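Local atomic coordinates of formate dehydrogenase (Staphylococcus aureus, PDB entry 6TTB), a protein that binds NAD in a Rossmann-type domain and probably catalyses the NAD-dependent oxidation of formate to carbon dioxide. Residues Gly192-Gly197 with Ile243-Pro248; Ala247-Glu252 with Gly277-Arg282; Ser269-Thr274 with Glu292-Tyr297; Gly299-Pro304 with Thr322-Gly327. One frame throughout, in Å; residues are numbered along the deposited sequence.

Interaction 1 (Gly192-Gly197 with Ile243-Pro248); sequences GIFGFG and ITIHAP. With NAD (nicotinamide-adenine-dinucleotide), chain C.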
# COMPACT_ATOMS: atom_id res chain seq x y z
N GLY A 192 15.27 1.37 4.91
CA GLY A 192 16.52 0.83 4.43
C GLY A 192 16.30 0.12 3.12
O GLY A 192 15.38 -0.71 3.01
N ILE A 193 17.06 0.54 2.09
CA ILE A 193 16.97 -0.07 0.77
C ILE A 193 18.16 -0.99 0.62
O ILE A 193 19.28 -0.52 0.47
CB ILE A 193 16.86 1.00 -0.38
CG1 ILE A 193 15.55 1.82 -0.33
CG2 ILE A 193 17.08 0.40 -1.75
CD1 ILE A 193 15.80 3.29 -0.12
N PHE A 194 17.91 -2.30 0.69
CA PHE A 194 18.95 -3.27 0.47
C PHE A 194 19.11 -3.51 -1.02
O PHE A 194 18.32 -4.21 -1.61
CB PHE A 194 18.56 -4.56 1.13
CG PHE A 194 19.57 -5.65 0.98
CD1 PHE A 194 20.80 -5.59 1.66
CD2 PHE A 194 19.30 -6.77 0.19
CE1 PHE A 194 21.73 -6.61 1.51
CE2 PHE A 194 20.19 -7.82 0.10
CZ PHE A 194 21.43 -7.72 0.71
N GLY A 195 20.14 -2.89 -1.63
CA GLY A 195 20.42 -3.10 -3.04
C GLY A 195 19.95 -1.93 -3.85
O GLY A 195 18.76 -1.73 -4.08
N PHE A 196 20.91 -1.09 -4.19
CA PHE A 196 20.63 0.26 -4.62
C PHE A 196 20.99 0.31 -6.08
O PHE A 196 21.78 1.11 -6.48
CB PHE A 196 21.38 1.26 -3.73
CG PHE A 196 20.79 2.65 -3.71
CD1 PHE A 196 19.48 2.84 -3.31
CD2 PHE A 196 21.55 3.76 -4.05
CE1 PHE A 196 18.93 4.13 -3.32
CE2 PHE A 196 21.00 5.04 -4.05
CZ PHE A 196 19.68 5.22 -3.69
N GLY A 197 20.43 -0.61 -6.85
CA GLY A 197 20.57 -0.61 -8.29
C GLY A 197 19.47 0.22 -8.93
O GLY A 197 19.03 1.25 -8.35
N ILE A 243 12.45 -2.43 5.75
CA ILE A 243 13.46 -2.68 4.75
C ILE A 243 12.80 -3.24 3.50
O ILE A 243 11.93 -4.14 3.56
CB ILE A 243 14.48 -3.69 5.29
CG1 ILE A 243 15.38 -3.08 6.37
CG2 ILE A 243 15.32 -4.27 4.17
CD1 ILE A 243 16.13 -4.09 7.24
N THR A 244 13.25 -2.76 2.36
CA THR A 244 12.80 -3.30 1.10
C THR A 244 14.01 -3.80 0.36
O THR A 244 15.06 -3.13 0.37
CB THR A 244 11.92 -2.27 0.34
OG1 THR A 244 11.47 -2.79 -0.90
CG2 THR A 244 12.59 -0.96 0.04
N ILE A 245 13.84 -4.94 -0.32
CA ILE A 245 14.93 -5.71 -0.94
C ILE A 245 14.91 -5.47 -2.43
O ILE A 245 13.89 -5.70 -3.09
CB ILE A 245 14.70 -7.19 -0.68
CG1 ILE A 245 14.38 -7.47 0.79
CG2 ILE A 245 15.80 -8.04 -1.25
CD1 ILE A 245 15.49 -7.91 1.66
N HIS A 246 16.05 -5.08 -2.96
CA HIS A 246 16.18 -4.88 -4.41
C HIS A 246 17.49 -5.44 -4.87
O HIS A 246 18.17 -4.81 -5.68
CB HIS A 246 15.94 -3.39 -4.83
CG HIS A 246 14.60 -2.93 -4.36
ND1 HIS A 246 13.43 -3.39 -4.94
CD2 HIS A 246 14.22 -2.32 -3.18
CE1 HIS A 246 12.41 -2.92 -4.27
NE2 HIS A 246 12.88 -2.27 -3.16
N ALA A 247 17.85 -6.59 -4.31
CA ALA A 247 19.12 -7.25 -4.57
C ALA A 247 18.87 -8.50 -5.42
O ALA A 247 17.81 -9.12 -5.31
CB ALA A 247 19.76 -7.61 -3.25
N PRO A 248 19.83 -8.92 -6.28
CA PRO A 248 19.63 -10.12 -7.11
C PRO A 248 19.77 -11.34 -6.22
O PRO A 248 20.06 -11.21 -5.04
CB PRO A 248 20.73 -10.03 -8.20
CG PRO A 248 21.23 -8.59 -8.10
CD PRO A 248 21.07 -8.22 -6.62
PA NAD C . 20.13 -4.06 -10.29
O1A NAD C . 21.27 -4.88 -10.79
O2A NAD C . 19.86 -2.66 -10.82
O5B NAD C . 20.10 -4.06 -8.68
C5B NAD C . 20.90 -4.99 -7.91
C4B NAD C . 21.92 -4.20 -7.14
O4B NAD C . 22.13 -4.87 -5.89
C3B NAD C . 23.31 -4.06 -7.82
O3B NAD C . 23.62 -2.76 -8.33
C2B NAD C . 24.33 -4.50 -6.76
O2B NAD C . 25.33 -3.54 -6.52
C1B NAD C . 23.49 -4.83 -5.52
N9A NAD C . 23.88 -6.09 -4.88
C8A NAD C . 24.71 -7.07 -5.42
N7A NAD C . 25.03 -8.01 -4.56
C5A NAD C . 24.47 -7.59 -3.35
C6A NAD C . 24.50 -8.11 -2.03
N6A NAD C . 25.19 -9.18 -1.66
N1A NAD C . 23.90 -7.39 -1.05
C2A NAD C . 23.23 -6.27 -1.41
N3A NAD C . 23.10 -5.71 -2.61
C4A NAD C . 23.75 -6.41 -3.55
O3 NAD C . 18.83 -4.89 -10.52
PN NAD C . 17.40 -4.28 -10.40
O1N NAD C . 16.95 -3.99 -11.81
O2N NAD C . 17.41 -3.17 -9.39
O5D NAD C . 16.60 -5.56 -9.80
C5D NAD C . 16.44 -5.68 -8.35
C4D NAD C . 15.98 -7.07 -8.08
O4D NAD C . 14.54 -7.10 -8.26
C3D NAD C . 16.59 -8.10 -9.06
O3D NAD C . 17.49 -8.99 -8.43
C2D NAD C . 15.38 -8.79 -9.70
O2D NAD C . 15.39 -10.21 -9.68
C1D NAD C . 14.17 -8.28 -8.94
N1N NAD C . 13.09 -7.99 -9.89
C2N NAD C . 11.81 -8.59 -9.70
C3N NAD C . 10.75 -8.32 -10.60
C7N NAD C . 9.32 -8.73 -10.25
O7N NAD C . 8.52 -8.92 -11.17
N7N NAD C . 8.96 -8.83 -8.95
C4N NAD C . 11.07 -7.62 -11.82
C5N NAD C . 12.35 -7.06 -12.00
C6N NAD C . 13.35 -7.28 -11.03
O HOH W 1 18.12 -2.30 -7.08
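Strands 192-194 and 243-245 run parallel, their N-to-C directions 20° apart and their axes 4.9 Å from each other at closest approach. Three backbone bonds set the register: Thr244 N gives to Gly192 O at 3.0 Å, Phe194 N to Thr244 O, and His246 N to Phe194 O at 2.8 Å, each donor lying nearly along the C=O axis. Ile193 and Thr244 share one face of the sheet and lie side by side, CG1 of Ile193 to CG2 of Thr244. Thr244 OG1, anti to its backbone N, pairs with His246 NE2 at 2.7 Å and so restricts the rotation of the imidazole. These are neighbouring strands of the Rossmann-type sheet, and Gly195 and Gly197 fit its GxGxxG pattern; Gly197 occupies the N-cap of helix 198-207. Gly195 has phi 103°, a backbone angle suited to glycine. On the other face the Phe194 ring, with CG anti to its N (chi1 -179°), meets Ile245 CG2 at its edge, 4.0 Å from CD2, while CE2 approaches Ala247 CB at 3.4 Å. NAD C2A lies over one face of this ring. A water accepts weakly from Gly197 N and has His246 O (2.9 Å) and NAD O2N among more acceptors than its protons can serve.

Interaction 2 (Ala247-Glu252 with Gly277-Arg282); sequences APLTPE and GKIVNR. With NAD (nicotinamide-adenine-dinucleotide), chain C.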
# COMPACT_ATOMS: atom_id res chain seq x y z
N ALA A 247 17.85 -6.59 -4.31
CA ALA A 247 19.12 -7.25 -4.57
C ALA A 247 18.87 -8.50 -5.42
O ALA A 247 17.81 -9.12 -5.31
CB ALA A 247 19.76 -7.61 -3.25
N PRO A 248 19.83 -8.92 -6.28
CA PRO A 248 19.63 -10.12 -7.11
C PRO A 248 19.77 -11.34 -6.22
O PRO A 248 20.06 -11.21 -5.04
CB PRO A 248 20.73 -10.03 -8.20
CG PRO A 248 21.23 -8.59 -8.10
CD PRO A 248 21.07 -8.22 -6.62
N LEU A 249 19.44 -12.51 -6.75
CA LEU A 249 19.69 -13.73 -5.99
C LEU A 249 21.04 -14.27 -6.42
O LEU A 249 21.13 -14.92 -7.48
CB LEU A 249 18.61 -14.73 -6.35
CG LEU A 249 18.75 -16.10 -5.69
CD1 LEU A 249 18.79 -16.03 -4.13
CD2 LEU A 249 17.63 -17.01 -6.17
N THR A 250 22.08 -13.99 -5.58
CA THR A 250 23.49 -14.33 -5.76
C THR A 250 23.88 -15.22 -4.61
O THR A 250 23.11 -15.42 -3.69
CB THR A 250 24.35 -13.07 -5.74
OG1 THR A 250 24.60 -12.61 -4.38
CG2 THR A 250 23.72 -11.98 -6.57
N PRO A 251 25.11 -15.75 -4.56
CA PRO A 251 25.49 -16.68 -3.52
C PRO A 251 25.42 -15.98 -2.17
O PRO A 251 25.37 -16.62 -1.12
CB PRO A 251 26.94 -16.94 -3.81
CG PRO A 251 27.09 -16.64 -5.25
CD PRO A 251 26.21 -15.44 -5.47
N GLU A 252 25.40 -14.65 -2.19
CA GLU A 252 25.50 -13.93 -0.94
C GLU A 252 24.13 -13.59 -0.37
O GLU A 252 23.99 -13.36 0.82
CB GLU A 252 26.27 -12.65 -1.12
CG GLU A 252 27.54 -12.76 -0.37
CD GLU A 252 28.58 -11.85 -0.88
OE1 GLU A 252 28.61 -11.64 -2.10
OE2 GLU A 252 29.28 -11.31 -0.06
N GLY A 277 12.11 -14.60 -3.80
CA GLY A 277 11.68 -15.39 -2.66
C GLY A 277 12.83 -15.87 -1.78
O GLY A 277 12.74 -15.74 -0.54
N LYS A 278 13.87 -16.50 -2.40
CA LYS A 278 14.84 -17.32 -1.65
C LYS A 278 15.74 -16.45 -0.78
O LYS A 278 16.47 -16.98 0.05
CB LYS A 278 15.79 -18.09 -2.58
CG LYS A 278 16.01 -19.58 -2.28
CD LYS A 278 17.43 -20.02 -2.70
CE LYS A 278 17.67 -21.52 -2.75
NZ LYS A 278 17.54 -22.14 -1.41
N ILE A 279 15.78 -15.14 -1.02
CA ILE A 279 16.64 -14.31 -0.17
C ILE A 279 16.14 -14.40 1.27
O ILE A 279 16.92 -14.15 2.24
CB ILE A 279 16.68 -12.84 -0.59
CG1 ILE A 279 17.41 -12.66 -1.90
CG2 ILE A 279 17.28 -11.97 0.54
CD1 ILE A 279 17.04 -11.41 -2.62
N VAL A 280 14.83 -14.73 1.38
CA VAL A 280 14.25 -14.68 2.68
C VAL A 280 13.84 -16.07 3.08
O VAL A 280 13.01 -16.69 2.44
CB VAL A 280 13.12 -13.66 2.79
CG1 VAL A 280 12.41 -13.81 4.14
CG2 VAL A 280 13.66 -12.24 2.62
N ASN A 281 14.34 -16.48 4.24
CA ASN A 281 14.16 -17.83 4.69
C ASN A 281 12.69 -18.08 4.96
O ASN A 281 12.13 -17.54 5.92
CB ASN A 281 14.98 -18.18 5.94
CG ASN A 281 14.80 -19.66 6.27
OD1 ASN A 281 13.87 -20.01 6.98
ND2 ASN A 281 15.54 -20.55 5.57
N ARG A 282 12.10 -18.99 4.16
CA ARG A 282 10.66 -19.22 4.22
C ARG A 282 10.21 -19.31 5.67
O ARG A 282 9.26 -18.63 6.09
CB ARG A 282 10.28 -20.50 3.51
CG ARG A 282 8.82 -20.83 3.69
CD ARG A 282 8.45 -22.11 2.98
NE ARG A 282 8.66 -23.09 4.01
CZ ARG A 282 9.01 -24.33 3.80
NH1 ARG A 282 9.10 -24.79 2.57
NH2 ARG A 282 9.24 -25.10 4.82
PA NAD C . 20.13 -4.06 -10.29
O1A NAD C . 21.27 -4.88 -10.79
O2A NAD C . 19.86 -2.66 -10.82
O5B NAD C . 20.10 -4.06 -8.68
C5B NAD C . 20.90 -4.99 -7.91
C4B NAD C . 21.92 -4.20 -7.14
O4B NAD C . 22.13 -4.87 -5.89
C3B NAD C . 23.31 -4.06 -7.82
O3B NAD C . 23.62 -2.76 -8.33
C2B NAD C . 24.33 -4.50 -6.76
O2B NAD C . 25.33 -3.54 -6.52
C1B NAD C . 23.49 -4.83 -5.52
N9A NAD C . 23.88 -6.09 -4.88
C8A NAD C . 24.71 -7.07 -5.42
N7A NAD C . 25.03 -8.01 -4.56
C5A NAD C . 24.47 -7.59 -3.35
C6A NAD C . 24.50 -8.11 -2.03
N6A NAD C . 25.19 -9.18 -1.66
N1A NAD C . 23.90 -7.39 -1.05
C2A NAD C . 23.23 -6.27 -1.41
N3A NAD C . 23.10 -5.71 -2.61
C4A NAD C . 23.75 -6.41 -3.55
O3 NAD C . 18.83 -4.89 -10.52
PN NAD C . 17.40 -4.28 -10.40
O1N NAD C . 16.95 -3.99 -11.81
O2N NAD C . 17.41 -3.17 -9.39
O5D NAD C . 16.60 -5.56 -9.80
C5D NAD C . 16.44 -5.68 -8.35
C4D NAD C . 15.98 -7.07 -8.08
O4D NAD C . 14.54 -7.10 -8.26
C3D NAD C . 16.59 -8.10 -9.06
O3D NAD C . 17.49 -8.99 -8.43
C2D NAD C . 15.38 -8.79 -9.70
O2D NAD C . 15.39 -10.21 -9.68
C1D NAD C . 14.17 -8.28 -8.94
N1N NAD C . 13.09 -7.99 -9.89
C2N NAD C . 11.81 -8.59 -9.70
C3N NAD C . 10.75 -8.32 -10.60
C7N NAD C . 9.32 -8.73 -10.25
O7N NAD C . 8.52 -8.92 -11.17
N7N NAD C . 8.96 -8.83 -8.95
C4N NAD C . 11.07 -7.62 -11.82
C5N NAD C . 12.35 -7.06 -12.00
C6N NAD C . 13.35 -7.28 -11.03
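Two loops that follow strands 242-245 and 269-273 of the Rossmann-type domain meet here through apolar side-chain atoms, partly against backbone carbonyls. The tight part belongs to Ile279, on the 3-10 turn 277-279, which is closed by Val280 N bonding to Gly277 O at 3.0 Å. With CG1 anti to the carbonyl carbon (chi1 -69°) and chi2 extended at 158°, Ile279 CD1 reaches the backbone of the other loop, 3.6 Å from Ala247 O and 3.9 Å from Pro248 O. Leu249 packs more loosely: its CG is anti to the backbone N, and CD1 lies 4.3 Å from Ile279 CG1. Leu249 CD1 also meets Lys278 CB at 4.0 Å, where the two side chains cross obliquely. Beyond CB the lysine leads away, bent at chi2 and chi4, to a long, weak ion pair with Asp254. On the solvent side Glu252 is exposed, although its CB lies 3.7 Å from NAD N6A. An ST turn orders this end of the loop, Thr250 OG1 accepting from Glu252 N at 3.1 Å with an N-H...O angle of 155°.

Interaction 3 (Ser269-Thr274 with Glu292-Tyr297); sequences SYLVNT and EHLQGY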
# COMPACT_ATOMS: atom_id res chain seq x y z
N SER A 269 9.56 -4.18 13.22
CA SER A 269 9.85 -3.54 11.94
C SER A 269 9.06 -4.24 10.84
O SER A 269 8.26 -5.15 11.13
CB SER A 269 11.31 -3.53 11.65
OG SER A 269 11.87 -4.76 11.99
N TYR A 270 9.26 -3.81 9.59
CA TYR A 270 8.55 -4.43 8.47
C TYR A 270 9.56 -4.78 7.37
O TYR A 270 10.56 -4.10 7.22
CB TYR A 270 7.52 -3.47 7.85
CG TYR A 270 6.50 -2.92 8.80
CD1 TYR A 270 6.81 -1.90 9.71
CD2 TYR A 270 5.20 -3.38 8.76
CE1 TYR A 270 5.85 -1.37 10.56
CE2 TYR A 270 4.23 -2.86 9.60
CZ TYR A 270 4.55 -1.86 10.51
OH TYR A 270 3.56 -1.40 11.34
N LEU A 271 9.16 -5.73 6.51
CA LEU A 271 10.05 -6.25 5.50
C LEU A 271 9.28 -6.39 4.23
O LEU A 271 8.20 -7.02 4.24
CB LEU A 271 10.57 -7.65 5.93
CG LEU A 271 11.66 -8.28 5.04
CD1 LEU A 271 12.86 -7.36 4.84
CD2 LEU A 271 12.09 -9.57 5.57
N VAL A 272 9.90 -5.90 3.13
CA VAL A 272 9.26 -5.97 1.84
C VAL A 272 10.27 -6.51 0.88
O VAL A 272 11.40 -6.06 0.83
CB VAL A 272 8.71 -4.62 1.36
CG1 VAL A 272 8.46 -4.60 -0.14
CG2 VAL A 272 7.42 -4.33 2.04
N ASN A 273 9.84 -7.53 0.15
CA ASN A 273 10.71 -8.23 -0.72
C ASN A 273 9.94 -8.56 -1.99
O ASN A 273 9.14 -9.48 -2.01
CB ASN A 273 11.27 -9.45 -0.07
CG ASN A 273 11.99 -10.33 -1.07
OD1 ASN A 273 12.42 -9.84 -2.13
ND2 ASN A 273 12.14 -11.63 -0.73
N THR A 274 10.19 -7.75 -3.01
CA THR A 274 9.75 -8.00 -4.33
C THR A 274 10.96 -8.29 -5.25
O THR A 274 10.93 -7.96 -6.47
CB THR A 274 9.23 -6.68 -4.84
OG1 THR A 274 10.26 -5.70 -4.57
CG2 THR A 274 7.90 -6.34 -4.21
N GLU A 292 6.22 -11.98 16.45
CA GLU A 292 5.90 -10.54 16.44
C GLU A 292 7.17 -9.72 16.63
O GLU A 292 7.11 -8.51 16.88
CB GLU A 292 4.89 -10.09 17.51
CG GLU A 292 3.95 -11.18 17.94
CD GLU A 292 2.68 -10.79 18.68
OE1 GLU A 292 2.16 -9.64 18.46
OE2 GLU A 292 2.16 -11.67 19.42
N HIS A 293 8.32 -10.36 16.45
CA HIS A 293 9.50 -9.60 16.16
C HIS A 293 9.28 -8.71 14.90
O HIS A 293 9.63 -7.53 14.90
CB HIS A 293 10.73 -10.52 16.14
CG HIS A 293 11.97 -9.74 15.88
ND1 HIS A 293 12.27 -8.61 16.60
CD2 HIS A 293 12.89 -9.83 14.87
CE1 HIS A 293 13.36 -8.05 16.08
NE2 HIS A 293 13.75 -8.78 15.00
N LEU A 294 8.67 -9.25 13.85
CA LEU A 294 8.39 -8.46 12.66
C LEU A 294 6.92 -8.03 12.62
O LEU A 294 6.05 -8.86 12.58
CB LEU A 294 8.64 -9.34 11.45
CG LEU A 294 10.01 -9.26 10.84
CD1 LEU A 294 9.84 -9.10 9.35
CD2 LEU A 294 10.78 -8.08 11.41
N GLN A 295 6.67 -6.74 12.50
CA GLN A 295 5.29 -6.27 12.50
C GLN A 295 4.55 -6.75 11.26
O GLN A 295 3.37 -7.05 11.35
CB GLN A 295 5.18 -4.74 12.75
CG GLN A 295 3.87 -4.31 13.41
CD GLN A 295 3.24 -5.41 14.27
OE1 GLN A 295 3.93 -6.13 15.04
NE2 GLN A 295 1.91 -5.56 14.16
N GLY A 296 5.25 -6.84 10.11
CA GLY A 296 4.60 -7.28 8.86
C GLY A 296 5.60 -7.65 7.78
O GLY A 296 6.74 -7.16 7.84
N TYR A 297 5.15 -8.49 6.78
CA TYR A 297 5.92 -8.77 5.54
C TYR A 297 4.99 -8.64 4.33
O TYR A 297 3.84 -9.13 4.34
CB TYR A 297 6.60 -10.17 5.55
CG TYR A 297 7.31 -10.61 4.26
CD1 TYR A 297 6.62 -11.22 3.23
CD2 TYR A 297 8.69 -10.51 4.09
CE1 TYR A 297 7.24 -11.73 2.10
CE2 TYR A 297 9.33 -10.94 2.92
CZ TYR A 297 8.61 -11.58 1.93
OH TYR A 297 9.18 -12.00 0.73
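Residues 269-273 run roughly parallel to 293-297, their end-to-end directions 33° apart, with parallel bridges pairing Tyr270 with Gly296 and Leu271 with Tyr297. Gln295 N donates to Ser269 O at 2.6 Å, nearly along the C=O axis, and Leu271 N donates to Gly296 O at 3.1 Å in the carbonyl plane. The chain turns a corner at Gln295, whose side chain lies alongside Tyr270. Gln295 CB sits over one face of the Tyr270 ring, 3.9 Å from its centroid and 20° off the normal, a CH-pi contact. With CG anti to the backbone N and a bend at chi2, Gln295 then carries CG to within 3.6 Å of Tyr270 OH; its amide plane stands almost perpendicular to the ring. The two strands and helix 282-291 form a right-handed beta-alpha-beta crossover of the Rossmann-type sheet. A Schellman motif at Glu292 ends the helix. On the sheet face covered by this helix, Leu271 and Tyr297 lie side by side, both with CG anti to the backbone N, and Leu271 CG is 3.8 Å from Tyr297 CD2. Leu294 CD1 packs against Leu271 CB at a similar separation. Farther along, Asn273 ND2 donates weakly to Tyr297 OH at 3.3 Å, the amide and ring planes being 82° apart. Stronger bonds hold that amide within its own loop, OD1 accepting from Ala275 N and ND2 donating to Arg276 O.

Interaction 4 (Gly299-Pro304 with Thr322-Gly327); sequences GDVWYP and TVHYSG. With NAD (nicotinamide-adenine-dinucleotide), chain C.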
# COMPACT_ATOMS: atom_id res chain seq x y z
N GLY A 299 5.44 -8.33 -0.32
CA GLY A 299 6.18 -8.70 -1.50
C GLY A 299 5.37 -9.61 -2.37
O GLY A 299 4.32 -10.03 -1.96
N ASP A 300 5.92 -10.00 -3.53
CA ASP A 300 5.18 -10.77 -4.54
C ASP A 300 6.03 -11.92 -5.11
O ASP A 300 5.70 -12.45 -6.21
CB ASP A 300 4.62 -9.87 -5.65
CG ASP A 300 5.67 -9.43 -6.69
OD1 ASP A 300 6.90 -9.35 -6.34
OD2 ASP A 300 5.28 -9.18 -7.86
N VAL A 301 7.13 -12.30 -4.40
CA VAL A 301 8.08 -13.25 -4.99
C VAL A 301 8.21 -14.44 -4.06
O VAL A 301 8.18 -14.26 -2.84
CB VAL A 301 9.46 -12.60 -5.25
CG1 VAL A 301 9.43 -11.65 -6.41
CG2 VAL A 301 10.03 -11.92 -4.02
N TRP A 302 8.32 -15.67 -4.63
CA TRP A 302 8.19 -16.88 -3.79
C TRP A 302 9.29 -17.93 -4.03
O TRP A 302 9.75 -18.10 -5.18
CB TRP A 302 6.85 -17.49 -4.05
CG TRP A 302 5.71 -16.56 -3.87
CD1 TRP A 302 5.37 -15.51 -4.67
CD2 TRP A 302 4.66 -16.71 -2.90
NE1 TRP A 302 4.23 -14.92 -4.20
CE2 TRP A 302 3.75 -15.65 -3.14
CE3 TRP A 302 4.44 -17.60 -1.83
CZ2 TRP A 302 2.63 -15.44 -2.34
CZ3 TRP A 302 3.34 -17.37 -1.04
CH2 TRP A 302 2.45 -16.30 -1.29
N TYR A 303 9.54 -18.79 -3.00
CA TYR A 303 10.29 -20.05 -3.23
C TYR A 303 9.46 -21.30 -2.85
O TYR A 303 9.21 -21.61 -1.66
CB TYR A 303 11.68 -20.01 -2.56
CG TYR A 303 12.57 -21.16 -2.98
CD1 TYR A 303 12.88 -21.37 -4.33
CD2 TYR A 303 13.03 -22.12 -2.06
CE1 TYR A 303 13.56 -22.52 -4.75
CE2 TYR A 303 13.73 -23.26 -2.47
CZ TYR A 303 13.98 -23.46 -3.83
OH TYR A 303 14.71 -24.56 -4.24
N PRO A 304 9.10 -22.17 -3.82
CA PRO A 304 9.35 -21.92 -5.24
C PRO A 304 8.16 -21.22 -5.92
O PRO A 304 7.19 -20.88 -5.27
CB PRO A 304 9.36 -23.36 -5.70
CG PRO A 304 8.16 -23.93 -4.97
CD PRO A 304 8.45 -23.48 -3.57
N THR A 322 1.14 -10.84 -2.54
CA THR A 322 0.34 -11.14 -3.66
C THR A 322 1.06 -12.27 -4.42
O THR A 322 2.23 -12.58 -4.18
CB THR A 322 0.21 -9.88 -4.51
OG1 THR A 322 1.44 -9.55 -5.17
CG2 THR A 322 -0.29 -8.68 -3.72
N VAL A 323 0.37 -12.87 -5.37
CA VAL A 323 1.08 -13.74 -6.29
C VAL A 323 1.97 -12.83 -7.16
O VAL A 323 1.92 -11.62 -7.01
CB VAL A 323 0.07 -14.57 -7.09
CG1 VAL A 323 -0.88 -15.26 -6.14
CG2 VAL A 323 -0.71 -13.67 -8.00
N HIS A 324 2.76 -13.43 -8.06
CA HIS A 324 3.94 -12.79 -8.59
C HIS A 324 3.60 -12.16 -9.92
O HIS A 324 4.11 -12.63 -10.94
CB HIS A 324 5.10 -13.79 -8.84
CG HIS A 324 6.31 -13.06 -9.36
ND1 HIS A 324 7.44 -13.70 -9.88
CD2 HIS A 324 6.58 -11.74 -9.42
CE1 HIS A 324 8.36 -12.78 -10.18
NE2 HIS A 324 7.84 -11.59 -9.96
N TYR A 325 3.03 -10.98 -9.88
CA TYR A 325 2.74 -10.29 -11.13
C TYR A 325 3.28 -8.85 -11.19
O TYR A 325 3.03 -8.16 -12.17
CB TYR A 325 1.24 -10.22 -11.28
CG TYR A 325 0.61 -9.27 -10.31
CD1 TYR A 325 0.44 -9.60 -8.97
CD2 TYR A 325 0.22 -8.00 -10.73
CE1 TYR A 325 -0.20 -8.71 -8.11
CE2 TYR A 325 -0.39 -7.11 -9.87
CZ TYR A 325 -0.63 -7.49 -8.58
OH TYR A 325 -1.20 -6.57 -7.79
N SER A 326 4.01 -8.41 -10.15
CA SER A 326 4.37 -7.02 -9.98
C SER A 326 5.16 -6.57 -11.19
O SER A 326 4.92 -5.48 -11.72
CB SER A 326 5.12 -6.72 -8.64
OG SER A 326 6.53 -6.95 -8.78
N GLY A 327 6.03 -7.45 -11.69
CA GLY A 327 6.74 -7.16 -12.94
C GLY A 327 5.97 -7.64 -14.17
O GLY A 327 6.54 -7.77 -15.26
PA NAD C . 20.13 -4.06 -10.29
O1A NAD C . 21.27 -4.88 -10.79
O2A NAD C . 19.86 -2.66 -10.82
O5B NAD C . 20.10 -4.06 -8.68
C5B NAD C . 20.90 -4.99 -7.91
C4B NAD C . 21.92 -4.20 -7.14
O4B NAD C . 22.13 -4.87 -5.89
C3B NAD C . 23.31 -4.06 -7.82
O3B NAD C . 23.62 -2.76 -8.33
C2B NAD C . 24.33 -4.50 -6.76
O2B NAD C . 25.33 -3.54 -6.52
C1B NAD C . 23.49 -4.83 -5.52
N9A NAD C . 23.88 -6.09 -4.88
C8A NAD C . 24.71 -7.07 -5.42
N7A NAD C . 25.03 -8.01 -4.56
C5A NAD C . 24.47 -7.59 -3.35
C6A NAD C . 24.50 -8.11 -2.03
N6A NAD C . 25.19 -9.18 -1.66
N1A NAD C . 23.90 -7.39 -1.05
C2A NAD C . 23.23 -6.27 -1.41
N3A NAD C . 23.10 -5.71 -2.61
C4A NAD C . 23.75 -6.41 -3.55
O3 NAD C . 18.83 -4.89 -10.52
PN NAD C . 17.40 -4.28 -10.40
O1N NAD C . 16.95 -3.99 -11.81
O2N NAD C . 17.41 -3.17 -9.39
O5D NAD C . 16.60 -5.56 -9.80
C5D NAD C . 16.44 -5.68 -8.35
C4D NAD C . 15.98 -7.07 -8.08
O4D NAD C . 14.54 -7.10 -8.26
C3D NAD C . 16.59 -8.10 -9.06
O3D NAD C . 17.49 -8.99 -8.43
C2D NAD C . 15.38 -8.79 -9.70
O2D NAD C . 15.39 -10.21 -9.68
C1D NAD C . 14.17 -8.28 -8.94
N1N NAD C . 13.09 -7.99 -9.89
C2N NAD C . 11.81 -8.59 -9.70
C3N NAD C . 10.75 -8.32 -10.60
C7N NAD C . 9.32 -8.73 -10.25
O7N NAD C . 8.52 -8.92 -11.17
N7N NAD C . 8.96 -8.83 -8.95
C4N NAD C . 11.07 -7.62 -11.82
C5N NAD C . 12.35 -7.06 -12.00
C6N NAD C . 13.35 -7.28 -11.03
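Asp300 enters this contact with CG in the crowded position between its backbone N and carbonyl carbon (chi1 77°), which brings the carboxylate up against Ser326. Ser326 N donates to Asp300 OD2 at 2.7 Å, although the exact place of that oxygen is less sure. Asp300 OD1 accepts a weak bond from the carboxamide N7N of NAD, 3.4 Å away. His324 has CG anti to its backbone N (chi1 -179°), carrying NE2 to a 3.0 Å bond with NAD O7N, which lies at the ring edge. The other ring nitrogen, His324 ND1, is hydrogen-bonded to Gln305 NE2, so both have a partner. Over one face of the His324 ring comes Val301 CG1, 4.1 Å from the centroid and 18° off the normal, a CH-pi contact. The two loops thus line the carboxamide of the nicotinamide, which Thr274 O also binds. Trp302, with CG anti to its carbonyl carbon, directs NE1 to Thr322 O at 3.1 Å, on a lone pair and close to the indole plane. Thr322 OG1 turns to Val323 O, 2.8 Å away. The loops follow strand 294-299 and its neighbour 319-321, outermost in the sheet within the chain; helix 144-160 covers Asp300 and Ser326, while Trp174 of the second subunit meets Trp302 edge-to-face.

Interactions 1 and 3 are buried strand pairings of one parallel sheet, made neighbours by strands 242-245 and 269-273; Ile243 N and O probably bond to Tyr270 O and Val272 N. Interactions 2 and 4 join loops that follow sheet strands. Interaction 2 is only partly buried and apolar, with no hydrogen bond between its segments, whereas interaction 4 is wholly buried and rich in polar side-chain contacts. Ala247 and Pro248 belong to both 1 and 2, where Ile245 CG2 packs on Ile279 CD1 at 3.8 Å. Val301 of interaction 4 packs on Gly277 of interaction 2 and Asn273 of interaction 3. NAD touches all four: adenine, riboses and phosphates at interactions 1 and 2, carboxamide at 4 and, through Thr274 O, at 3.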